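Local coordinates for uncharacterized protein (Staphylococcus aureus subsp. aureus Mu50, PDB 4QXZ) that is of unknown function but folds as a beta-barrel core resembling type VI secretion system proteins, joined to a pair of helices, at residues A[82-87]-A[98-103]. Sequence-based numbering, arbitrary orientation.
Sequences LDIRVV and FESTVK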
# COMPACT_ATOMS: atom_id res chain seq x y z
N LEU A 82 -1.70 -10.94 19.91
CA LEU A 82 -2.87 -11.13 19.04
C LEU A 82 -2.48 -11.92 17.79
O LEU A 82 -1.48 -11.60 17.16
CB LEU A 82 -3.46 -9.78 18.63
CG LEU A 82 -3.97 -8.89 19.76
CD1 LEU A 82 -4.30 -7.50 19.25
CD2 LEU A 82 -5.20 -9.51 20.40
N ASP A 83 -3.26 -12.94 17.47
CA ASP A 83 -3.04 -13.76 16.30
C ASP A 83 -3.95 -13.22 15.18
O ASP A 83 -5.19 -13.38 15.20
CB ASP A 83 -3.38 -15.23 16.61
CG ASP A 83 -2.82 -16.22 15.57
OD1 ASP A 83 -1.84 -15.91 14.85
OD2 ASP A 83 -3.36 -17.35 15.50
N ILE A 84 -3.34 -12.56 14.22
CA ILE A 84 -4.11 -11.82 13.22
C ILE A 84 -3.90 -12.33 11.81
O ILE A 84 -2.87 -12.97 11.49
CB ILE A 84 -3.82 -10.31 13.27
CG1 ILE A 84 -2.41 -9.99 12.78
CG2 ILE A 84 -4.02 -9.78 14.67
CD1 ILE A 84 -2.15 -8.49 12.63
N ARG A 85 -4.90 -12.07 10.98
CA ARG A 85 -4.90 -12.40 9.57
C ARG A 85 -5.07 -11.10 8.81
O ARG A 85 -5.97 -10.32 9.11
CB ARG A 85 -6.07 -13.32 9.25
CG ARG A 85 -6.15 -14.55 10.10
CD ARG A 85 -5.01 -15.52 9.81
NE ARG A 85 -4.96 -16.58 10.80
CZ ARG A 85 -4.23 -16.58 11.91
NH1 ARG A 85 -3.42 -15.56 12.21
NH2 ARG A 85 -4.30 -17.61 12.73
N VAL A 86 -4.19 -10.87 7.84
CA VAL A 86 -4.24 -9.65 7.03
C VAL A 86 -4.24 -10.03 5.53
O VAL A 86 -3.34 -10.74 5.06
CB VAL A 86 -3.03 -8.74 7.33
CG1 VAL A 86 -3.19 -7.39 6.64
CG2 VAL A 86 -2.84 -8.56 8.83
N VAL A 87 -5.28 -9.60 4.82
CA VAL A 87 -5.41 -9.86 3.39
C VAL A 87 -4.92 -8.62 2.66
O VAL A 87 -5.29 -7.49 3.01
CB VAL A 87 -6.86 -10.14 3.01
CG1 VAL A 87 -6.98 -10.47 1.53
CG2 VAL A 87 -7.40 -11.29 3.85
N PHE A 98 0.21 -13.07 11.12
CA PHE A 98 1.08 -12.33 12.02
C PHE A 98 0.74 -12.55 13.48
O PHE A 98 -0.39 -12.85 13.85
CB PHE A 98 0.99 -10.83 11.79
CG PHE A 98 1.34 -10.40 10.41
CD1 PHE A 98 0.39 -10.45 9.40
CD2 PHE A 98 2.59 -9.90 10.12
CE1 PHE A 98 0.71 -10.05 8.12
CE2 PHE A 98 2.91 -9.49 8.85
CZ PHE A 98 1.97 -9.56 7.85
N GLU A 99 1.76 -12.36 14.31
CA GLU A 99 1.57 -12.27 15.75
C GLU A 99 1.86 -10.81 16.08
O GLU A 99 2.93 -10.30 15.71
CB GLU A 99 2.53 -13.21 16.48
CG GLU A 99 2.35 -13.23 18.00
CD GLU A 99 3.28 -14.21 18.73
OE1 GLU A 99 4.10 -14.85 18.02
OE2 GLU A 99 3.22 -14.36 19.99
N SER A 100 0.94 -10.15 16.77
CA SER A 100 1.10 -8.73 17.03
C SER A 100 0.58 -8.22 18.37
O SER A 100 -0.18 -8.90 19.09
CB SER A 100 0.44 -7.93 15.90
OG SER A 100 -0.96 -8.05 15.95
N THR A 101 1.01 -6.99 18.68
CA THR A 101 0.52 -6.22 19.83
C THR A 101 0.12 -4.82 19.40
O THR A 101 0.70 -4.25 18.45
CB THR A 101 1.61 -6.08 20.91
OG1 THR A 101 2.80 -5.57 20.30
CG2 THR A 101 1.95 -7.42 21.55
N VAL A 102 -0.85 -4.24 20.11
CA VAL A 102 -1.26 -2.86 19.83
C VAL A 102 -0.22 -1.88 20.36
O VAL A 102 0.14 -1.91 21.54
CB VAL A 102 -2.63 -2.54 20.45
CG1 VAL A 102 -3.06 -1.13 20.05
CG2 VAL A 102 -3.66 -3.57 20.03
N LYS A 103 0.27 -1.01 19.47
CA LYS A 103 1.33 -0.06 19.78
C LYS A 103 0.78 1.33 20.12
O LYS A 103 1.28 1.99 21.02
CB LYS A 103 2.23 0.06 18.57
CG LYS A 103 3.52 0.79 18.82
CD LYS A 103 4.25 0.99 17.50
CE LYS A 103 5.73 0.67 17.62
NZ LYS A 103 6.43 1.62 18.53
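The Phe98 ring receives Val86 obliquely: CG2 of Val86 lies 3.8 Å from CD1 of Phe98. Ile84 packs at the root of the ring, its CG1 3.6 Å from CB of Phe98. CG1 of Ile84 sits between its backbone N and carbonyl carbon (chi1 69°), which carries CD1 across to OG of Ser100. Trp58 meets the Phe98 ring edge-to-face. Within 82-87, the Arg85 guanidinium grips the Asp83 carboxylate end-on in a salt bridge, NH1 to OD1 (3.1 Å) and NH2 to OD2 (2.9 Å). OD1 lies in the guanidinium plane, but both oxygens are met from above the carboxylate plane. The strands 82-88 and 96-107 form an antiparallel hairpin of the barrel. Leu82 and Ser100 exchange two backbone hydrogen bonds, with Leu82 N to Ser100 O at 2.7 Å. Ile84 and Phe98 do the same, with Phe98 N to Ile84 O at 3.1 Å and nearly straight (178°). Asp83 and Glu99 form the non-hydrogen-bonded pair between them. The chemistry thus divides by face: Leu82, Ile84, Phe98 and Ser100 form a largely apolar side. Asp83 and Glu99 make the other acidic and partly exposed, and Asp83 is probably held as an anion by Arg85, with hydrogen bonds to Tyr121 OH and Lys158 N.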